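Local coordinates for Ras GTPase-activating-like protein IQGAP2 (Homo sapiens, PDB 5CJP) that probably acts as a scaffold protein that binds active Rho-family GTPases through a helical domain related to the GTPase activators of Ras, at residues Ile205-Val208 against Leu209-Ile213; Pro218-Thr221 against Glu222-Leu226; Glu353-Ala357 against Ile358-Lys362. All coordinates share one frame; numbering follows the deposited sequence.

Contact 1. Residues Ile205-Val208 against Leu209-Ile213; sequences IAKV and LKNSI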
ATOM      1  N   ILE E 205      10.242  26.754 -17.821  1.00 45.06           N
ATOM      2  CA  ILE E 205      11.414  27.015 -17.009  1.00 44.71           C
ATOM      3  C   ILE E 205      12.629  27.290 -17.899  1.00 47.67           C
ATOM      4  O   ILE E 205      13.500  28.086 -17.544  1.00 49.15           O
ATOM      5  CB  ILE E 205      11.689  25.848 -16.051  1.00 41.35           C
ATOM      6  CG1 ILE E 205      10.582  25.790 -14.988  1.00 38.75           C
ATOM      7  CG2 ILE E 205      13.037  26.018 -15.385  1.00 39.08           C
ATOM      8  CD1 ILE E 205      10.495  26.993 -14.118  1.00 72.65           C
ATOM      9  N   ALA E 206      12.690  26.640 -19.057  1.00 49.06           N
ATOM     10  CA  ALA E 206      13.784  26.872 -19.989  1.00 50.61           C
ATOM     11  C   ALA E 206      13.677  28.337 -20.393  1.00 51.90           C
ATOM     12  O   ALA E 206      14.680  29.043 -20.498  1.00 52.99           O
ATOM     13  CB  ALA E 206      13.649  25.980 -21.212  1.00 50.03           C
ATOM     14  N   LYS E 207      12.449  28.797 -20.611  1.00 51.81           N
ATOM     15  CA  LYS E 207      12.217  30.191 -20.968  1.00 51.62           C
ATOM     16  C   LYS E 207      12.680  31.101 -19.834  1.00 50.90           C
ATOM     17  O   LYS E 207      13.453  32.023 -20.050  1.00 51.02           O
ATOM     18  CB  LYS E 207      10.737  30.427 -21.245  1.00 49.94           C
ATOM     19  CG  LYS E 207      10.384  31.886 -21.438  1.00 47.18           C
ATOM     20  CD  LYS E 207       8.932  32.008 -21.828  1.00 47.11           C
ATOM     21  CE  LYS E 207       8.438  33.413 -21.660  1.00 41.97           C
ATOM     22  NZ  LYS E 207       7.034  33.469 -22.084  1.00 41.23           N
ATOM     23  N   VAL E 208      12.199  30.841 -18.623  1.00 51.24           N
ATOM     24  CA  VAL E 208      12.602  31.622 -17.459  1.00 50.09           C
ATOM     25  C   VAL E 208      14.115  31.626 -17.340  1.00 51.79           C
ATOM     26  O   VAL E 208      14.731  32.668 -17.144  1.00 54.96           O
ATOM     27  CB  VAL E 208      12.061  31.025 -16.157  1.00 48.42           C
ATOM     28  CG1 VAL E 208      12.868  31.562 -14.969  1.00 42.25           C
ATOM     29  CG2 VAL E 208      10.589  31.360 -16.010  1.00 44.69           C
ATOM     30  N   LEU E 209      14.702  30.441 -17.435  1.00 49.57           N
ATOM     31  CA  LEU E 209      16.138  30.289 -17.340  1.00 48.62           C
ATOM     32  C   LEU E 209      16.852  31.198 -18.333  1.00 51.09           C
ATOM     33  O   LEU E 209      17.693  32.006 -17.945  1.00 51.39           O
ATOM     34  CB  LEU E 209      16.518  28.825 -17.585  1.00 44.14           C
ATOM     35  CG  LEU E 209      17.991  28.492 -17.814  1.00 39.35           C
ATOM     36  CD1 LEU E 209      18.817  29.096 -16.720  1.00 38.16           C
ATOM     37  CD2 LEU E 209      18.184  26.983 -17.865  1.00 38.02           C
ATOM     38  N   LYS E 210      16.522  31.057 -19.612  1.00 53.22           N
ATOM     39  CA  LYS E 210      17.139  31.870 -20.653  1.00 56.19           C
ATOM     40  C   LYS E 210      16.963  33.374 -20.445  1.00 57.65           C
ATOM     41  O   LYS E 210      17.935  34.116 -20.444  1.00 55.88           O
ATOM     42  CB  LYS E 210      16.580  31.464 -22.025  1.00 56.96           C
ATOM     43  CG  LYS E 210      16.954  32.393 -23.171  1.00 56.79           C
ATOM     44  CD  LYS E 210      17.082  31.629 -24.479  1.00 57.51           C
ATOM     45  CE  LYS E 210      16.359  32.314 -25.624  1.00 57.90           C
ATOM     46  NZ  LYS E 210      14.888  32.121 -25.510  1.00 59.09           N
ATOM     47  N   ASN E 211      15.724  33.818 -20.267  1.00 61.24           N
ATOM     48  CA  ASN E 211      15.447  35.236 -20.090  1.00 64.22           C
ATOM     49  C   ASN E 211      16.064  35.807 -18.835  1.00 65.25           C
ATOM     50  O   ASN E 211      16.199  37.017 -18.704  1.00 67.38           O
ATOM     51  CB  ASN E 211      13.940  35.492 -20.064  1.00 66.33           C
ATOM     52  CG  ASN E 211      13.245  35.002 -21.325  1.00 64.53           C
ATOM     53  OD1 ASN E 211      13.885  34.795 -22.362  1.00 64.18           O
ATOM     54  ND2 ASN E 211      11.928  34.824 -21.246  1.00 63.61           N
ATOM     55  N   SER E 212      16.442  34.935 -17.914  1.00 65.22           N
ATOM     56  CA  SER E 212      17.023  35.376 -16.660  1.00 63.02           C
ATOM     57  C   SER E 212      18.521  35.593 -16.826  1.00 64.68           C
ATOM     58  O   SER E 212      19.060  36.633 -16.397  1.00 66.81           O
ATOM     59  CB  SER E 212      16.752  34.341 -15.586  1.00 59.47           C
ATOM     60  OG  SER E 212      17.134  34.831 -14.324  1.00 52.95           O
ATOM     61  N   ILE E 213      19.197  34.616 -17.438  1.00 63.68           N
ATOM     62  CA  ILE E 213      20.642  34.752 -17.673  1.00 61.42           C
ATOM     63  C   ILE E 213      20.877  35.957 -18.567  1.00 65.14           C
ATOM     64  O   ILE E 213      21.810  36.721 -18.344  1.00 64.93           O
ATOM     65  CB  ILE E 213      21.267  33.486 -18.328  1.00 55.87           C
ATOM     66  CG1 ILE E 213      21.479  32.421 -17.264  1.00 50.07           C
ATOM     67  CG2 ILE E 213      22.571  33.768 -18.938  1.00 52.26           C
ATOM     68  CD1 ILE E 213      20.284  32.176 -16.559  1.00 72.65           C
TER
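Lys207 and Asn211, one turn apart on helix 200-216 of the Ras-GAP-related domain, form the outward-facing part of a regular alpha-helical turn. The tight part is the backbone. Leu209 N donates to Ile205 O at 2.6 Å. Lys210 N to Ala206 O and Asn211 N to Lys207 O follow, each at 2.9 Å. Both of these bonds are nearly straight, with N-H...O angles of 173°. At the next amide the regularity slackens: the bond from Ser212 N to Val208 O is weak, bent to 125°, and Ser212 N also donates to Leu209 O, which receives Ile213 N as well.

The buried side chains pack against two neighbouring helices: Ile205 on Phe68 and Val208 on Lys69 of helix 58-79, Ala206 on Leu232 and Leu209 on Ile228 of helix 222-243. Within the turn itself, CB of Leu209 lies beside the Ile205 carbonyl.

Toward solvent the fit is looser. Lys207 runs extended beyond CG, and its ammonium group leaves the turn for the carbonyl of Val314 and a salt bridge with Glu316; its polar end is therefore held from outside the helix, and the aliphatic stem is what Asn211 meets. CG of Asn211 lies beside its own backbone N (chi1 -58°), which brings the exposed amide back over the preceding turn. Asn211 ND2 lies 3.4 Å from Lys207 O but at too poor an angle to hydrogen-bond to it. The amide instead crosses the lysine stem at a slant, with Asn211 ND2 3.3 Å from Lys207 CG.

Contact 2. Residues Pro218-Thr221 against Glu222-Leu226; sequences PDAT and EDELL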
ATOM      1  N   PRO E 218      23.745  40.684 -20.319  1.00 78.84           N
ATOM      2  CA  PRO E 218      23.343  41.187 -21.641  1.00 82.32           C
ATOM      3  C   PRO E 218      24.364  40.901 -22.733  1.00 83.78           C
ATOM      4  O   PRO E 218      24.022  40.847 -23.912  1.00 82.27           O
ATOM      5  CB  PRO E 218      23.159  42.682 -21.401  1.00 82.79           C
ATOM      6  CG  PRO E 218      22.753  42.742 -19.955  1.00 81.39           C
ATOM      7  CD  PRO E 218      23.717  41.769 -19.323  1.00 78.41           C
ATOM      8  N   ASP E 219      25.615  40.710 -22.340  1.00 87.79           N
ATOM      9  CA  ASP E 219      26.684  40.424 -23.291  1.00 90.37           C
ATOM     10  C   ASP E 219      26.772  38.974 -23.705  1.00 85.79           C
ATOM     11  O   ASP E 219      27.708  38.578 -24.384  1.00 84.32           O
ATOM     12  CB  ASP E 219      28.037  40.826 -22.725  1.00102.05           C
ATOM     13  CG  ASP E 219      28.152  42.292 -22.543  1.00110.58           C
ATOM     14  OD1 ASP E 219      27.325  43.018 -23.131  1.00116.07           O
ATOM     15  OD2 ASP E 219      29.073  42.717 -21.819  1.00116.65           O
ATOM     16  N   ALA E 220      25.817  38.170 -23.265  1.00 81.10           N
ATOM     17  CA  ALA E 220      25.815  36.759 -23.626  1.00 77.56           C
ATOM     18  C   ALA E 220      25.123  36.648 -24.980  1.00 76.03           C
ATOM     19  O   ALA E 220      24.116  37.317 -25.224  1.00 76.42           O
ATOM     20  CB  ALA E 220      25.063  35.962 -22.583  1.00 74.53           C
ATOM     21  N   THR E 221      25.657  35.809 -25.859  1.00 74.84           N
ATOM     22  CA  THR E 221      25.093  35.646 -27.195  1.00 75.25           C
ATOM     23  C   THR E 221      24.020  34.564 -27.304  1.00 75.33           C
ATOM     24  O   THR E 221      23.977  33.636 -26.501  1.00 74.49           O
ATOM     25  CB  THR E 221      26.198  35.319 -28.222  1.00 74.78           C
ATOM     26  OG1 THR E 221      26.777  34.045 -27.910  1.00 72.47           O
ATOM     27  CG2 THR E 221      27.293  36.390 -28.199  1.00 72.44           C
ATOM     28  N   GLU E 222      23.157  34.701 -28.306  1.00 77.87           N
ATOM     29  CA  GLU E 222      22.092  33.739 -28.564  1.00 81.75           C
ATOM     30  C   GLU E 222      22.684  32.334 -28.459  1.00 78.00           C
ATOM     31  O   GLU E 222      22.070  31.418 -27.906  1.00 76.71           O
ATOM     32  CB  GLU E 222      21.541  33.954 -29.976  1.00 91.48           C
ATOM     33  CG  GLU E 222      20.299  33.159 -30.336  1.00106.95           C
ATOM     34  CD  GLU E 222      19.042  33.718 -29.708  1.00115.55           C
ATOM     35  OE1 GLU E 222      17.941  33.269 -30.088  1.00120.14           O
ATOM     36  OE2 GLU E 222      19.151  34.604 -28.832  1.00120.00           O
ATOM     37  N   ASP E 223      23.895  32.184 -28.985  1.00 74.12           N
ATOM     38  CA  ASP E 223      24.584  30.906 -28.974  1.00 71.36           C
ATOM     39  C   ASP E 223      24.904  30.405 -27.581  1.00 69.53           C
ATOM     40  O   ASP E 223      24.757  29.217 -27.303  1.00 68.89           O
ATOM     41  CB  ASP E 223      25.874  30.993 -29.790  1.00 72.18           C
ATOM     42  CG  ASP E 223      25.620  30.962 -31.283  1.00 71.54           C
ATOM     43  OD1 ASP E 223      24.438  30.967 -31.690  1.00 69.08           O
ATOM     44  OD2 ASP E 223      26.611  30.933 -32.047  1.00 72.62           O
ATOM     45  N   GLU E 224      25.355  31.302 -26.711  1.00 67.97           N
ATOM     46  CA  GLU E 224      25.699  30.924 -25.345  1.00 66.83           C
ATOM     47  C   GLU E 224      24.416  30.609 -24.597  1.00 63.62           C
ATOM     48  O   GLU E 224      24.311  29.596 -23.931  1.00 63.97           O
ATOM     49  CB  GLU E 224      26.438  32.065 -24.641  1.00 70.39           C
ATOM     50  CG  GLU E 224      27.601  32.640 -25.439  1.00 73.98           C
ATOM     51  CD  GLU E 224      28.209  33.870 -24.789  1.00 75.67           C
ATOM     52  OE1 GLU E 224      28.945  33.715 -23.792  1.00 75.98           O
ATOM     53  OE2 GLU E 224      27.943  34.994 -25.269  1.00 76.57           O
ATOM     54  N   LEU E 225      23.431  31.483 -24.723  1.00 60.79           N
ATOM     55  CA  LEU E 225      22.159  31.277 -24.056  1.00 57.93           C
ATOM     56  C   LEU E 225      21.550  29.943 -24.421  1.00 57.44           C
ATOM     57  O   LEU E 225      21.127  29.195 -23.541  1.00 58.10           O
ATOM     58  CB  LEU E 225      21.177  32.376 -24.429  1.00 54.26           C
ATOM     59  CG  LEU E 225      21.485  33.755 -23.860  1.00 50.69           C
ATOM     60  CD1 LEU E 225      20.607  34.782 -24.573  1.00 48.46           C
ATOM     61  CD2 LEU E 225      21.263  33.762 -22.341  1.00 45.78           C
ATOM     62  N   LEU E 226      21.499  29.644 -25.715  1.00 55.04           N
ATOM     63  CA  LEU E 226      20.909  28.389 -26.151  1.00 54.16           C
ATOM     64  C   LEU E 226      21.704  27.151 -25.716  1.00 55.84           C
ATOM     65  O   LEU E 226      21.155  26.052 -25.619  1.00 54.42           O
ATOM     66  CB  LEU E 226      20.684  28.416 -27.665  1.00 48.79           C
ATOM     67  CG  LEU E 226      19.670  29.495 -28.093  1.00 44.85           C
ATOM     68  CD1 LEU E 226      19.532  29.517 -29.608  1.00 46.39           C
ATOM     69  CD2 LEU E 226      18.315  29.240 -27.466  1.00 41.36           C
TER
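The flat carboxylate of Glu224 has Thr221 N and Ala220 CA on one side of its plane and OG1 and CG2 of Thr221 on the other, all gathered about its OE2 end. Thr221 N stands well out of the plane and OG1 nearer to it. Both donate to OE2. The backbone bond, Thr221 N to Glu224 OE2, measures 2.5 Å, a very short value best read with caution at this resolution. The hydroxyl bond, Thr221 OG1 to Glu224 OE2 at 3.0 Å, uses the anti lone pair of OE2, the one turned away from OE1. The carbons are close as well, Thr221 CG2 lying 3.3 Å from Glu224 OE2.

The return bond completes a capping box. Thr221 is the N-cap of helix 222-243, and its OG1 accepts weakly from Glu224 N at 3.3 Å. With OG1 placed between the backbone N and the carbonyl carbon (chi1 65°), the hydroxyl faces the first turn, where it both receives the amide and donates to the acid. Glu224 folds back because its CG stands beside its own N (chi1 -50°), and its extended chain then runs obliquely across the threonine side chain. A negative carboxylate at the helix start would probably also be favoured by the helix dipole. The main chain supports the cap: Leu225 N donates to Thr221 O at 2.8 Å in a nearly straight bond.

Below the cap, Ala220 CB approaches Leu225 CG at 4.4 Å, a slight apolar contact. Leu225 reaches Ile213 and His214 of helix 200-216. Asp223 OD1 makes a salt bridge with Arg305 of helix 294-311, against which Leu226 also packs, at Arg305 and Lys309. The cap thus begins helix 222-243 between helices 200-216 and 294-311.

Contact 3. Residues Glu353-Ala357 against Ile358-Lys362; sequences EHQDA and IAPEK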
ATOM      1  N   GLU E 353      -3.827  -0.599  38.786  1.00 57.49           N
ATOM      2  CA  GLU E 353      -3.612  -1.803  39.586  1.00 60.01           C
ATOM      3  C   GLU E 353      -4.835  -2.100  40.430  1.00 55.39           C
ATOM      4  O   GLU E 353      -5.003  -3.208  40.907  1.00 57.58           O
ATOM      5  CB  GLU E 353      -2.436  -1.634  40.534  1.00 66.70           C
ATOM      6  CG  GLU E 353      -1.278  -0.874  39.968  1.00 78.22           C
ATOM      7  CD  GLU E 353      -0.162  -0.744  40.975  1.00 83.20           C
ATOM      8  OE1 GLU E 353       0.817  -0.030  40.680  1.00 86.26           O
ATOM      9  OE2 GLU E 353      -0.265  -1.361  42.062  1.00 84.30           O
ATOM     10  N   HIS E 354      -5.693  -1.106  40.599  1.00 48.11           N
ATOM     11  CA  HIS E 354      -6.858  -1.262  41.429  1.00 41.28           C
ATOM     12  C   HIS E 354      -8.210  -1.251  40.725  1.00 39.07           C
ATOM     13  O   HIS E 354      -9.233  -0.884  41.312  1.00 33.48           O
ATOM     14  CB  HIS E 354      -6.779  -0.199  42.516  1.00 40.14           C
ATOM     15  CG  HIS E 354      -5.522  -0.287  43.321  1.00 40.72           C
ATOM     16  ND1 HIS E 354      -5.199  -1.395  44.076  1.00 38.33           N
ATOM     17  CD2 HIS E 354      -4.482   0.574  43.455  1.00 41.09           C
ATOM     18  CE1 HIS E 354      -4.017  -1.213  44.638  1.00 39.59           C
ATOM     19  NE2 HIS E 354      -3.560  -0.027  44.278  1.00 41.38           N
ATOM     20  N   GLN E 355      -8.205  -1.685  39.470  1.00 39.65           N
ATOM     21  CA  GLN E 355      -9.419  -1.745  38.671  1.00 41.72           C
ATOM     22  C   GLN E 355     -10.424  -2.693  39.278  1.00 43.11           C
ATOM     23  O   GLN E 355     -11.617  -2.611  38.970  1.00 44.23           O
ATOM     24  CB  GLN E 355      -9.107  -2.186  37.247  1.00 41.65           C
ATOM     25  CG  GLN E 355      -7.954  -3.172  37.144  1.00 41.11           C
ATOM     26  CD  GLN E 355      -7.796  -3.726  35.753  1.00 40.01           C
ATOM     27  OE1 GLN E 355      -6.721  -4.184  35.375  1.00 39.49           O
ATOM     28  NE2 GLN E 355      -8.873  -3.697  34.978  1.00 38.94           N
ATOM     29  N   ASP E 356      -9.954  -3.600  40.134  1.00 42.46           N
ATOM     30  CA  ASP E 356     -10.870  -4.529  40.780  1.00 44.15           C
ATOM     31  C   ASP E 356     -11.757  -3.788  41.776  1.00 44.68           C
ATOM     32  O   ASP E 356     -12.949  -4.090  41.917  1.00 41.18           O
ATOM     33  CB  ASP E 356     -10.099  -5.641  41.484  1.00 46.65           C
ATOM     34  CG  ASP E 356      -9.038  -5.118  42.440  1.00 51.61           C
ATOM     35  OD1 ASP E 356      -8.752  -3.892  42.451  1.00 54.22           O
ATOM     36  OD2 ASP E 356      -8.468  -5.958  43.177  1.00 50.20           O
ATOM     37  N   ALA E 357     -11.177  -2.795  42.444  1.00 47.57           N
ATOM     38  CA  ALA E 357     -11.896  -1.985  43.437  1.00 51.76           C
ATOM     39  C   ALA E 357     -12.494  -0.686  42.880  1.00 54.46           C
ATOM     40  O   ALA E 357     -13.586  -0.271  43.284  1.00 56.48           O
ATOM     41  CB  ALA E 357     -10.952  -1.640  44.612  1.00 41.97           C
ATOM     42  N   ILE E 358     -11.785  -0.061  41.940  1.00 59.38           N
ATOM     43  CA  ILE E 358     -12.224   1.228  41.402  1.00 61.42           C
ATOM     44  C   ILE E 358     -12.882   1.322  40.006  1.00 66.56           C
ATOM     45  O   ILE E 358     -13.239   2.415  39.579  1.00 75.71           O
ATOM     46  CB  ILE E 358     -11.049   2.257  41.466  1.00 55.63           C
ATOM     47  CG1 ILE E 358     -10.455   2.299  42.874  1.00 48.21           C
ATOM     48  CG2 ILE E 358     -11.563   3.663  41.198  1.00 51.53           C
ATOM     49  CD1 ILE E 358     -11.489   2.514  43.847  1.00 72.65           C
ATOM     50  N   ALA E 359     -13.069   0.217  39.291  1.00 62.61           N
ATOM     51  CA  ALA E 359     -13.698   0.279  37.953  1.00 58.48           C
ATOM     52  C   ALA E 359     -13.172   1.427  37.094  1.00 58.51           C
ATOM     53  O   ALA E 359     -13.659   2.552  37.179  1.00 56.03           O
ATOM     54  CB  ALA E 359     -15.196   0.408  38.071  1.00 49.15           C
ATOM     55  N   PRO E 360     -12.203   1.138  36.214  1.00 62.40           N
ATOM     56  CA  PRO E 360     -11.562   2.102  35.307  1.00 64.91           C
ATOM     57  C   PRO E 360     -12.534   2.980  34.513  1.00 66.55           C
ATOM     58  O   PRO E 360     -13.206   2.509  33.584  1.00 63.33           O
ATOM     59  CB  PRO E 360     -10.729   1.213  34.383  1.00 65.64           C
ATOM     60  CG  PRO E 360     -10.495  -0.020  35.191  1.00 66.49           C
ATOM     61  CD  PRO E 360     -11.834  -0.237  35.840  1.00 63.51           C
ATOM     62  N   GLU E 361     -12.593   4.257  34.883  1.00 69.35           N
ATOM     63  CA  GLU E 361     -13.466   5.208  34.206  1.00 72.37           C
ATOM     64  C   GLU E 361     -12.910   5.501  32.810  1.00 68.08           C
ATOM     65  O   GLU E 361     -13.598   6.051  31.955  1.00 67.43           O
ATOM     66  CB  GLU E 361     -13.576   6.499  35.032  1.00 80.34           C
ATOM     67  CG  GLU E 361     -12.273   7.284  35.182  1.00 91.23           C
ATOM     68  CD  GLU E 361     -12.374   8.406  36.212  1.00 95.32           C
ATOM     69  OE1 GLU E 361     -13.345   9.194  36.155  1.00 96.32           O
ATOM     70  OE2 GLU E 361     -11.474   8.502  37.079  1.00 96.42           O
ATOM     71  N   LYS E 362     -11.659   5.116  32.594  1.00 62.45           N
ATOM     72  CA  LYS E 362     -10.982   5.301  31.315  1.00 57.62           C
ATOM     73  C   LYS E 362     -11.529   4.331  30.247  1.00 55.85           C
ATOM     74  O   LYS E 362     -11.740   4.709  29.096  1.00 54.79           O
ATOM     75  CB  LYS E 362      -9.479   5.060  31.499  1.00 54.98           C
ATOM     76  CG  LYS E 362      -8.694   5.092  30.208  1.00 53.72           C
ATOM     77  CD  LYS E 362      -7.231   4.746  30.428  1.00 52.70           C
ATOM     78  CE  LYS E 362      -6.530   4.554  29.084  1.00 52.80           C
ATOM     79  NZ  LYS E 362      -5.113   4.117  29.221  1.00 53.87           N
TER
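A short helical turn ends where Ile358 N donates to His354 O at 2.8 Å, in a bond with an N-H...O angle of 163°. The same carbonyl receives Ala357 N, so two successive amides converge on one oxygen. The next bond is poorer: Ala359 N lies 3.2 Å from Gln355 O and comes from well above the carbonyl plane. At Ala359 the chain leaves the helical region with a positive phi of 44°, and Pro360, which has no N-H to offer, continues in an extended conformation.

The proline ring turns back over the start of the helix. Its CG atom touches Gln355 CB at 3.3 Å, and Pro360 CD is 3.6 Å from that same carbon, so the CG-CD edge of the ring lies against the glutamine CB. The glutamine chain runs extended past CG, and its amide meets the ring only distantly, Gln355 NE2 standing 4.0 Å from Pro360 CG. With CG1 of Ile358 beside its backbone N (chi1 -52°), the tip bends back along the chain, and Ile358 CD1 comes to 4.3 Å from Ala357 CB.

Most residues here are exposed, and several touch crystal neighbours. Gln355 also packs on Lys30 of a second subunit, and Lys362 on its Tyr27, so this tail lies against another copy of the protein. The arrangement is a helix C-terminus broken by a positive-phi residue and followed by proline, a common way of stopping one helix; here it forms the bend between the short turn 355-358 and helix 361-372.

The three contacts follow one another along the chain. Contacts 1 and 2 belong to the Ras-GAP-related region and are neighbours, their centres 12 Å apart: contact 1 lies on helix 200-216, contact 2 opens helix 222-243, and the two consecutive helices pack where Ile213 CG2 meets Leu225 CD2 at 3.6 Å and Lys210 faces Leu226. Contact 3 stands apart, its centre about 70 Å from that of contact 1 and 80 Å from that of contact 2, with no touch to either. The first two therefore build one helical body, whereas residues 353-362 form part of a C-terminal arm that projects far from it and packs on a second subunit.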